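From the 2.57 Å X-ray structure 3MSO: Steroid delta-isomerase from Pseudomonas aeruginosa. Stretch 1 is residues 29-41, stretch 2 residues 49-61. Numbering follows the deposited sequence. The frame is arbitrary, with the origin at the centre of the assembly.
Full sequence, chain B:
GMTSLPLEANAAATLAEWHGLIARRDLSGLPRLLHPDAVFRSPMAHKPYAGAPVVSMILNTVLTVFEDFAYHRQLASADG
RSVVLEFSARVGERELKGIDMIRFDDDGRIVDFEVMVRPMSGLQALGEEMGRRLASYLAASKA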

# COMPACT_ATOMS: atom_id res chain seq x y z
N GLY B 29 18.30 -13.82 -20.85
CA GLY B 29 19.51 -14.49 -20.36
C GLY B 29 19.70 -14.45 -18.85
O GLY B 29 20.68 -14.98 -18.33
N LEU B 30 18.74 -13.82 -18.13
CA LEU B 30 18.78 -13.65 -16.69
C LEU B 30 18.90 -14.93 -15.86
O LEU B 30 19.73 -14.91 -14.94
CB LEU B 30 17.66 -12.73 -16.22
CG LEU B 30 17.53 -12.41 -14.73
CD1 LEU B 30 18.80 -11.81 -14.16
CD2 LEU B 30 16.38 -11.48 -14.52
N PRO B 31 18.20 -16.06 -16.12
CA PRO B 31 18.39 -17.25 -15.26
C PRO B 31 19.85 -17.74 -15.09
O PRO B 31 20.17 -18.33 -14.05
CB PRO B 31 17.47 -18.29 -15.88
CG PRO B 31 16.43 -17.50 -16.57
CD PRO B 31 17.17 -16.33 -17.15
N ARG B 32 20.73 -17.43 -16.08
CA ARG B 32 22.14 -17.79 -16.11
C ARG B 32 22.92 -17.04 -15.02
O ARG B 32 23.84 -17.61 -14.42
CB ARG B 32 22.73 -17.47 -17.50
CG ARG B 32 23.99 -18.25 -17.87
CD ARG B 32 24.94 -17.40 -18.71
N LEU B 33 22.55 -15.76 -14.76
CA LEU B 33 23.21 -14.89 -13.78
C LEU B 33 22.76 -15.14 -12.35
O LEU B 33 23.42 -14.66 -11.42
CB LEU B 33 22.99 -13.39 -14.15
CG LEU B 33 23.27 -12.97 -15.61
CD1 LEU B 33 23.00 -11.52 -15.82
CD2 LEU B 33 24.70 -13.27 -16.03
N LEU B 34 21.64 -15.87 -12.18
CA LEU B 34 21.06 -16.14 -10.86
C LEU B 34 21.53 -17.43 -10.22
O LEU B 34 21.75 -18.43 -10.92
CB LEU B 34 19.53 -16.15 -10.94
CG LEU B 34 18.83 -14.91 -11.44
CD1 LEU B 34 17.36 -15.20 -11.66
CD2 LEU B 34 19.01 -13.76 -10.48
N HIS B 35 21.61 -17.42 -8.87
CA HIS B 35 21.94 -18.62 -8.10
C HIS B 35 20.64 -19.41 -8.12
O HIS B 35 19.58 -18.79 -8.08
CB HIS B 35 22.32 -18.26 -6.65
CG HIS B 35 22.78 -19.43 -5.84
ND1 HIS B 35 21.87 -20.27 -5.22
CD2 HIS B 35 24.03 -19.90 -5.61
CE1 HIS B 35 22.59 -21.21 -4.62
NE2 HIS B 35 23.89 -21.03 -4.84
N PRO B 36 20.64 -20.76 -8.22
CA PRO B 36 19.36 -21.49 -8.23
C PRO B 36 18.41 -21.12 -7.09
O PRO B 36 17.20 -21.07 -7.31
CB PRO B 36 19.78 -22.96 -8.13
CG PRO B 36 21.21 -22.93 -7.71
CD PRO B 36 21.78 -21.69 -8.31
N ASP B 37 18.95 -20.80 -5.92
CA ASP B 37 18.20 -20.43 -4.73
C ASP B 37 18.18 -18.94 -4.48
O ASP B 37 17.96 -18.52 -3.34
CB ASP B 37 18.77 -21.18 -3.51
CG ASP B 37 18.80 -22.69 -3.65
OD1 ASP B 37 17.85 -23.26 -4.25
OD2 ASP B 37 19.76 -23.31 -3.14
N ALA B 38 18.39 -18.13 -5.53
CA ALA B 38 18.39 -16.66 -5.44
C ALA B 38 17.09 -16.14 -4.83
O ALA B 38 16.03 -16.72 -5.02
CB ALA B 38 18.62 -16.04 -6.81
N VAL B 39 17.21 -15.07 -4.06
CA VAL B 39 16.11 -14.42 -3.35
C VAL B 39 15.85 -13.00 -3.86
O VAL B 39 16.80 -12.24 -4.12
CB VAL B 39 16.43 -14.47 -1.84
CG1 VAL B 39 15.87 -13.27 -1.08
CG2 VAL B 39 15.95 -15.78 -1.23
N PHE B 40 14.56 -12.66 -4.05
CA PHE B 40 14.15 -11.32 -4.46
C PHE B 40 13.35 -10.68 -3.33
O PHE B 40 12.34 -11.24 -2.89
CB PHE B 40 13.36 -11.33 -5.78
CG PHE B 40 12.90 -9.95 -6.21
CD1 PHE B 40 13.76 -9.09 -6.87
CD2 PHE B 40 11.60 -9.53 -5.97
CE1 PHE B 40 13.33 -7.82 -7.27
CE2 PHE B 40 11.18 -8.25 -6.35
CZ PHE B 40 12.05 -7.41 -7.01
N ARG B 41 13.82 -9.50 -2.87
CA ARG B 41 13.17 -8.72 -1.81
C ARG B 41 12.48 -7.52 -2.43
O ARG B 41 13.13 -6.57 -2.87
CB ARG B 41 14.16 -8.34 -0.70
CG ARG B 41 14.80 -9.57 -0.10
CD ARG B 41 15.74 -9.30 1.04
NE ARG B 41 16.50 -10.52 1.35
CZ ARG B 41 16.04 -11.52 2.10
NH1 ARG B 41 14.82 -11.46 2.63
NH2 ARG B 41 16.79 -12.60 2.30
N TYR B 49 10.92 -13.60 -2.43
CA TYR B 49 10.54 -14.53 -3.49
C TYR B 49 11.75 -15.41 -3.70
O TYR B 49 12.80 -14.93 -4.14
CB TYR B 49 10.17 -13.79 -4.78
CG TYR B 49 8.95 -12.91 -4.63
CD1 TYR B 49 9.06 -11.60 -4.16
CD2 TYR B 49 7.69 -13.38 -4.99
CE1 TYR B 49 7.94 -10.79 -4.03
CE2 TYR B 49 6.56 -12.56 -4.89
CZ TYR B 49 6.69 -11.26 -4.41
OH TYR B 49 5.57 -10.47 -4.29
N ALA B 50 11.62 -16.67 -3.31
CA ALA B 50 12.71 -17.64 -3.35
C ALA B 50 12.76 -18.49 -4.61
O ALA B 50 11.73 -19.01 -5.05
CB ALA B 50 12.64 -18.53 -2.11
N GLY B 51 13.97 -18.62 -5.16
CA GLY B 51 14.26 -19.44 -6.33
C GLY B 51 14.41 -18.69 -7.63
O GLY B 51 13.58 -17.83 -7.95
N ALA B 52 15.47 -19.04 -8.39
CA ALA B 52 15.80 -18.44 -9.69
C ALA B 52 14.61 -18.34 -10.64
O ALA B 52 14.44 -17.26 -11.19
CB ALA B 52 16.96 -19.17 -10.36
N PRO B 53 13.73 -19.37 -10.81
CA PRO B 53 12.58 -19.19 -11.72
C PRO B 53 11.66 -18.01 -11.34
O PRO B 53 11.36 -17.19 -12.21
CB PRO B 53 11.85 -20.54 -11.66
CG PRO B 53 12.89 -21.51 -11.20
CD PRO B 53 13.75 -20.74 -10.25
N VAL B 54 11.27 -17.93 -10.05
CA VAL B 54 10.40 -16.88 -9.48
C VAL B 54 11.06 -15.51 -9.64
O VAL B 54 10.42 -14.57 -10.14
CB VAL B 54 10.08 -17.15 -7.98
CG1 VAL B 54 8.97 -16.23 -7.48
CG2 VAL B 54 9.71 -18.62 -7.74
N VAL B 55 12.34 -15.41 -9.22
CA VAL B 55 13.18 -14.20 -9.27
C VAL B 55 13.29 -13.65 -10.70
O VAL B 55 13.08 -12.44 -10.91
CB VAL B 55 14.56 -14.44 -8.61
CG1 VAL B 55 15.52 -13.30 -8.89
CG2 VAL B 55 14.41 -14.66 -7.11
N SER B 56 13.57 -14.53 -11.68
CA SER B 56 13.72 -14.17 -13.09
C SER B 56 12.43 -13.58 -13.63
O SER B 56 12.44 -12.54 -14.31
CB SER B 56 14.13 -15.39 -13.91
OG SER B 56 14.49 -15.00 -15.23
N MSE B 57 11.31 -14.18 -13.24
CA MSE B 57 9.99 -13.79 -13.65
C MSE B 57 9.58 -12.43 -13.12
O MSE B 57 9.02 -11.64 -13.88
CB MSE B 57 9.00 -14.87 -13.25
CG MSE B 57 7.75 -14.85 -14.08
SE MSE B 57 6.28 -15.16 -12.90
CE MSE B 57 6.34 -13.44 -11.85
N ILE B 58 9.85 -12.14 -11.84
CA ILE B 58 9.51 -10.84 -11.26
C ILE B 58 10.39 -9.75 -11.87
O ILE B 58 9.87 -8.70 -12.27
CB ILE B 58 9.52 -10.85 -9.70
CG1 ILE B 58 8.55 -11.87 -9.17
CG2 ILE B 58 9.17 -9.48 -9.12
CD1 ILE B 58 8.98 -12.48 -8.04
N LEU B 59 11.71 -10.04 -12.04
CA LEU B 59 12.66 -9.09 -12.63
C LEU B 59 12.34 -8.78 -14.08
O LEU B 59 12.58 -7.65 -14.51
CB LEU B 59 14.13 -9.49 -12.45
CG LEU B 59 14.66 -9.45 -11.02
CD1 LEU B 59 15.99 -10.19 -10.91
CD2 LEU B 59 14.83 -8.03 -10.53
N ASN B 60 11.72 -9.73 -14.80
CA ASN B 60 11.28 -9.50 -16.18
C ASN B 60 10.02 -8.65 -16.20
O ASN B 60 9.86 -7.83 -17.09
CB ASN B 60 11.01 -10.82 -16.89
CG ASN B 60 12.15 -11.26 -17.76
OD1 ASN B 60 13.01 -12.02 -17.31
ND2 ASN B 60 12.19 -10.78 -19.01
N THR B 61 9.14 -8.86 -15.21
CA THR B 61 7.88 -8.14 -15.08
C THR B 61 8.14 -6.68 -14.73
O THR B 61 7.59 -5.79 -15.39
CB THR B 61 6.96 -8.84 -14.07
OG1 THR B 61 6.82 -10.21 -14.46
CG2 THR B 61 5.59 -8.20 -14.00

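A short antiparallel strand pair that leads directly into a helix illustrates a general principle: backbone hydrogen bonds fix the register, and the helix that follows supplies the apolar surface. In this steroid delta-isomerase, four main-chain bonds join the two stretches. Phe 40 and Tyr 49 form a hydrogen-bonded antiparallel pair, with Phe 40 N donating to Tyr 49 O at 2.9 Å and Tyr 49 N donating to Phe 40 O at 2.8 Å. The next bond, from Gly 51 N to Ala 38 O, is equally short at 2.8 Å but more bent, its N-H...O angle being 144°. The ladder then passes into the start of the helix, where Ala 52 N reaches Pro 36 O at 2.9 Å and a nearly linear 176°. The first turn of a helix leaves amides without partners inside the helix, and here the preceding chain supplies an acceptor for one of them.

Gly 51 occupies the N-cap position. Its backbone angles, phi 102° and psi 134°, would jam a CB against the carbonyl oxygen of Ala 50, so the conformation itself calls for glycine. Two CA-H...O contacts supplement the ladder: Gly 51 CA lies 3.5 Å from Pro 36 O, and Val 39 CA lies 3.4 Å from Tyr 49 O. On the acceptor side, a type I turn from His 35 to Ala 38 carries the chain around its corner. It is closed by Ala 38 N bonding to His 35 O at 2.9 Å and braced by Asp 37 N donating to His 35 ND1 at 3.0 Å.

Packing follows from this register. Val 39 and Ala 50 share one face of the strand pair, and Phe 40 and Tyr 49 the other, where the helix packs. The strand and helix axes approach to 7.5 Å and cross at 40°. Phe 40 contributes the largest covered area of any residue here. Tyr 49 CD1 meets the edge of its ring, 3.7 Å from Phe 40 CD2, while Ile 58 CG2 lies 3.6 Å from Phe 40 CE2 and Leu 59 CD2 lies 3.6 Å from Phe 40 CE1. Val 55 CG2 packs against Phe 40 CB at 3.7 Å.

Farther out, Leu 34 continues the apolar seam: its CD1 lies 3.8 Å from Val 55 CG1, and its CB 4.0 Å from Ala 52 CB. Leu 30 CD2 extends it to Leu 59 CB at 3.6 Å, while Pro 31 CG rests 3.4 Å from Ser 56 OG at the exposed margin.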